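Local structure of ethyl tert-butyl ether degradation EthD protein (Ralstonia eutropha JMP134, 3BF4) at residues 36-39 and 40-44; 102-105 and 106-109. The protein is of unknown function but has the ferredoxin-like fold of the EthD family and may have oxidoreductase activity. The protein carries 3 engineered substitutions. All blocks are in the same frame, centred on the assembly; numbering follows the deposited sequence. Where two conformers were deposited one is given.

Contact 1. Residues 36-39 and 40-44; sequences DHAY and YCDRH. With EDO (1,2-ethanediol), chain C.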
loop_
_atom_site.group_PDB
_atom_site.type_symbol
_atom_site.label_atom_id
_atom_site.label_comp_id
_atom_site.label_asym_id
_atom_site.label_seq_id
_atom_site.Cartn_x
_atom_site.Cartn_y
_atom_site.Cartn_z
ATOM N N ASP A 36 -19.001 -3.163 -2.153
ATOM C CA ASP A 36 -19.165 -4.364 -2.976
ATOM C C ASP A 36 -17.781 -4.754 -3.503
ATOM O O ASP A 36 -17.329 -4.227 -4.512
ATOM C CB ASP A 36 -20.169 -4.087 -4.112
ATOM C CG ASP A 36 -20.495 -5.324 -4.962
ATOM O OD1 ASP A 36 -19.815 -6.367 -4.869
ATOM O OD2 ASP A 36 -21.447 -5.234 -5.758
ATOM N N HIS A 37 -17.126 -5.682 -2.807
ATOM C CA HIS A 37 -15.779 -6.143 -3.190
ATOM C C HIS A 37 -15.740 -6.872 -4.538
ATOM O O HIS A 37 -14.714 -6.809 -5.219
ATOM C CB HIS A 37 -15.158 -7.048 -2.117
ATOM C CG HIS A 37 -14.925 -6.368 -0.809
ATOM N ND1 HIS A 37 -13.732 -5.753 -0.491
ATOM C CD2 HIS A 37 -15.729 -6.213 0.270
ATOM C CE1 HIS A 37 -13.814 -5.245 0.724
ATOM N NE2 HIS A 37 -15.014 -5.510 1.210
ATOM N N ALA A 38 -16.834 -7.553 -4.908
ATOM C CA ALA A 38 -16.936 -8.281 -6.190
ATOM C C ALA A 38 -16.952 -7.318 -7.376
ATOM O O ALA A 38 -16.190 -7.494 -8.320
ATOM C CB ALA A 38 -18.190 -9.194 -6.226
ATOM N N TYR A 39 -17.821 -6.307 -7.323
ATOM C CA TYR A 39 -17.911 -5.285 -8.384
ATOM C C TYR A 39 -16.572 -4.550 -8.506
ATOM O O TYR A 39 -16.058 -4.342 -9.602
ATOM C CB TYR A 39 -19.034 -4.268 -8.087
ATOM C CG TYR A 39 -19.315 -3.297 -9.225
ATOM C CD1 TYR A 39 -18.487 -2.172 -9.444
ATOM C CD2 TYR A 39 -20.404 -3.493 -10.088
ATOM C CE1 TYR A 39 -18.735 -1.282 -10.486
ATOM C CE2 TYR A 39 -20.664 -2.590 -11.151
ATOM C CZ TYR A 39 -19.821 -1.493 -11.339
ATOM O OH TYR A 39 -20.040 -0.599 -12.360
ATOM N N TYR A 40 -16.030 -4.158 -7.362
ATOM C CA TYR A 40 -14.753 -3.458 -7.301
ATOM C C TYR A 40 -13.645 -4.203 -8.046
ATOM O O TYR A 40 -12.991 -3.645 -8.919
ATOM C CB TYR A 40 -14.350 -3.240 -5.840
ATOM C CG TYR A 40 -13.103 -2.438 -5.664
ATOM C CD1 TYR A 40 -12.991 -1.162 -6.237
ATOM C CD2 TYR A 40 -12.041 -2.907 -4.882
ATOM C CE1 TYR A 40 -11.850 -0.380 -6.061
ATOM C CE2 TYR A 40 -10.880 -2.117 -4.693
ATOM C CZ TYR A 40 -10.799 -0.862 -5.287
ATOM O OH TYR A 40 -9.672 -0.107 -5.122
ATOM N N CYS A 41 -13.508 -5.478 -7.727
ATOM C CA CYS A 41 -12.485 -6.333 -8.305
ATOM C C CYS A 41 -12.684 -6.767 -9.768
ATOM O O CYS A 41 -11.732 -6.701 -10.536
ATOM C CB CYS A 41 -12.366 -7.591 -7.451
ATOM S SG CYS A 41 -11.139 -8.740 -8.010
ATOM N N ASP A 42 -13.886 -7.237 -10.120
ATOM C CA ASP A 42 -14.149 -7.756 -11.493
ATOM C C ASP A 42 -14.714 -6.737 -12.486
ATOM O O ASP A 42 -14.619 -6.981 -13.690
ATOM C CB ASP A 42 -14.899 -9.137 -11.594
ATOM C CG ASP A 42 -15.415 -9.683 -10.261
ATOM O OD1 ASP A 42 -14.594 -9.812 -9.329
ATOM O OD2 ASP A 42 -16.613 -10.050 -10.163
ATOM N N ARG A 43 -15.266 -5.607 -12.016
ATOM C CA ARG A 43 -15.840 -4.571 -12.919
ATOM C C ARG A 43 -15.056 -3.270 -12.907
ATOM O O ARG A 43 -14.580 -2.820 -13.946
ATOM C CB ARG A 43 -17.307 -4.269 -12.563
ATOM C CG ARG A 43 -18.256 -5.481 -12.556
ATOM C CD ARG A 43 -18.714 -5.844 -13.937
ATOM N NE ARG A 43 -19.710 -4.883 -14.439
ATOM C CZ ARG A 43 -21.043 -4.951 -14.273
ATOM N NH1 ARG A 43 -21.633 -5.952 -13.597
ATOM N NH2 ARG A 43 -21.813 -3.990 -14.800
ATOM N N HIS A 44 -14.892 -2.678 -11.726
ATOM C CA HIS A 44 -14.231 -1.384 -11.621
ATOM C C HIS A 44 -12.729 -1.398 -11.973
ATOM O O HIS A 44 -12.316 -0.643 -12.856
ATOM C CB HIS A 44 -14.464 -0.756 -10.249
ATOM C CG HIS A 44 -13.888 0.621 -10.112
ATOM N ND1 HIS A 44 -14.472 1.735 -10.677
ATOM C CD2 HIS A 44 -12.792 1.061 -9.460
ATOM C CE1 HIS A 44 -13.756 2.800 -10.380
ATOM N NE2 HIS A 44 -12.729 2.419 -9.646
HETATM C C1 EDO C . -9.744 2.409 -7.798
HETATM O O1 EDO C . -10.022 2.396 -6.384
HETATM C C2 EDO C . -10.082 3.747 -8.464
HETATM O O2 EDO C . -11.121 4.434 -7.759
#
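Arg-43 covers one face of the Tyr-39 ring in the first turns of helix 37-52, which packs on the antiparallel sheet of the ferredoxin-like fold. This is the tight part of the contact. CB of Arg-43 stands 3.7 Å from the ring centroid, 3° off the normal, a CH-pi contact over the middle of the face. The arginine chain is bent at chi2 and chi3, and CE2 of Tyr-39 lies over the centre of one guanidinium face, with the two planes 41° apart. The phenol OH reaches beyond the helix to Asp-104. The carbonyl oxygen of Tyr-39 is gripped by two amides arriving from opposite faces of its plane: Arg-43 N at 2.8 Å and His-44 N at 2.9 Å, the second marking a wider pi-type turn.

Asp-36 is the N-cap, its OD1 accepting a straight bond from Tyr-39 N above the carboxylate plane and a weak one from Ala-38 N. The solvent side is looser: Ala-38, Asp-42 and Arg-43 are exposed. On the buried side, Tyr-40 and His-44 reach a bound 1,2-ethanediol, probably from the crystallisation liquor, which may mark a pocket. Tyr-27 OH also binds the diol. His-44 NE2 takes a weak bond from its O2, whereas Tyr-40 OH and O1, in the plane of the tyrosine ring, share a 2.8 Å hydrogen bond.

Contact 2. Residues 102-105 and 106-109; sequences LGDI and ANYT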
loop_
_atom_site.group_PDB
_atom_site.type_symbol
_atom_site.label_atom_id
_atom_site.label_comp_id
_atom_site.label_asym_id
_atom_site.label_seq_id
_atom_site.Cartn_x
_atom_site.Cartn_y
_atom_site.Cartn_z
ATOM N N LEU A 102 -14.266 8.214 -11.540
ATOM C CA LEU A 102 -14.950 8.724 -10.341
ATOM C C LEU A 102 -16.459 8.477 -10.358
ATOM O O LEU A 102 -17.038 8.162 -9.323
ATOM C CB LEU A 102 -14.675 10.216 -10.128
ATOM C CG LEU A 102 -13.237 10.594 -9.788
ATOM C CD1 LEU A 102 -13.092 12.122 -9.864
ATOM C CD2 LEU A 102 -12.794 10.050 -8.412
ATOM N N GLY A 103 -17.075 8.586 -11.535
ATOM C CA GLY A 103 -18.507 8.343 -11.699
ATOM C C GLY A 103 -18.954 6.916 -11.414
ATOM O O GLY A 103 -20.122 6.702 -11.119
ATOM N N ASP A 104 -18.030 5.954 -11.510
ATOM C CA ASP A 104 -18.295 4.532 -11.248
ATOM C C ASP A 104 -18.185 4.132 -9.761
ATOM O O ASP A 104 -18.674 3.056 -9.394
ATOM C CB ASP A 104 -17.314 3.669 -12.080
ATOM C CG ASP A 104 -17.679 2.180 -12.094
ATOM O OD1 ASP A 104 -18.845 1.849 -12.342
ATOM O OD2 ASP A 104 -16.793 1.340 -11.852
ATOM N N ILE A 105 -17.602 4.992 -8.908
ATOM C CA ILE A 105 -17.396 4.649 -7.491
ATOM C C ILE A 105 -18.737 4.367 -6.779
ATOM O O ILE A 105 -18.826 3.420 -5.996
ATOM C CB ILE A 105 -16.516 5.684 -6.723
ATOM C CG1 ILE A 105 -15.150 5.881 -7.415
ATOM C CG2 ILE A 105 -16.286 5.214 -5.279
ATOM C CD1 ILE A 105 -14.238 6.913 -6.740
ATOM N N ALA A 106 -19.768 5.154 -7.087
ATOM C CA ALA A 106 -21.126 4.958 -6.519
ATOM C C ALA A 106 -21.750 3.572 -6.790
ATOM O O ALA A 106 -22.659 3.169 -6.081
ATOM C CB ALA A 106 -22.084 6.057 -7.012
ATOM N N ASN A 107 -21.283 2.870 -7.825
ATOM C CA ASN A 107 -21.777 1.531 -8.154
ATOM C C ASN A 107 -21.330 0.421 -7.195
ATOM O O ASN A 107 -21.910 -0.666 -7.217
ATOM C CB ASN A 107 -21.405 1.171 -9.599
ATOM C CG ASN A 107 -22.062 2.095 -10.618
ATOM O OD1 ASN A 107 -23.218 2.480 -10.465
ATOM N ND2 ASN A 107 -21.327 2.450 -11.659
ATOM N N TYR A 108 -20.288 0.666 -6.399
ATOM C CA TYR A 108 -19.815 -0.306 -5.403
ATOM C C TYR A 108 -19.640 0.232 -3.982
ATOM O O TYR A 108 -19.519 -0.578 -3.068
ATOM C CB TYR A 108 -18.519 -0.990 -5.869
ATOM C CG TYR A 108 -17.338 -0.070 -6.100
ATOM C CD1 TYR A 108 -16.434 0.221 -5.076
ATOM C CD2 TYR A 108 -17.096 0.471 -7.361
ATOM C CE1 TYR A 108 -15.321 1.074 -5.303
ATOM C CE2 TYR A 108 -15.997 1.299 -7.605
ATOM C CZ TYR A 108 -15.123 1.613 -6.572
ATOM O OH TYR A 108 -14.061 2.435 -6.800
ATOM N N THR A 109 -19.626 1.552 -3.778
ATOM C CA THR A 109 -19.441 2.119 -2.445
ATOM C C THR A 109 -19.806 3.602 -2.321
ATOM O O THR A 109 -19.792 4.344 -3.315
ATOM C CB THR A 109 -17.943 1.990 -1.986
ATOM O OG1 THR A 109 -17.814 2.324 -0.595
ATOM C CG2 THR A 109 -16.986 2.905 -2.819
HETATM O O HOH W 1 -19.548 7.752 -8.192
#
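Asp-104 and Asn-107 join side chains across the turn near the C-terminal end of helix 87-103 of the ferredoxin-like fold, on the way to the loop leading to strand 114-120. Asn-107 ND2 donates to Asp-104 OD1 at 2.6 Å, with the acceptor exactly in the amide plane. The bond meets the carboxylate on its anti side, somewhat out of the carboxylate plane, and the two flat groups stand 63° apart. The same pair is tied through the backbone, Asn-107 N donating to Asp-104 O at 3.1 Å.

One residue along, Ile-105 O forms the hub of the turn. Tyr-108 N binds it from well above the carbonyl plane, while Thr-109 N comes nearly along the C=O axis at 3.0 Å. With chi1 of Tyr-108 at 61°, CG lies between the backbone N and the carbonyl carbon, and the ring folds back over this oxygen, which sits 3.6 Å above the ring plane, over its centre. Ile-105 CG2 lies 4.0 Å from Tyr-108 CZ and, in the conformer given, beside Thr-109 CG2, the two side chains pointing the same way.

The next shell fixes these groups. Asp-104 also accepts from Tyr-39 at OD1 and is hydrogen-bonded to His-44 through OD2, so its carboxylate is held to helix 37-52 as well as to Asn-107. Tyr-108 OH pairs with Tyr-27 OH, its ring resting among His-44, Tyr-40 and Phe-35, and Thr-109 OG1 is bound to Arg-34 O. On the outer side of the turn, a water bridges two backbone groups, accepting from Ala-106 N at 2.8 Å and donating to Leu-102 O at 2.8 Å.

Overall arrangement
Contact 1 precedes contact 2 along the chain: residues 36-44 open helix 37-52, and residues 102-109 run from near the C-terminal end of helix 87-103 into the loop before strand 114-120. Their centres are about 10 Å apart, on the same side of the chain's centre, and both belong to the EthD domain. The two contacts touch directly, through hydrogen bonds between polar side chains and through aromatic packing. The start of one helix is thereby joined to the region that follows the other, beside the bound 1,2-ethanediol; whether that site has a role in this protein is unknown.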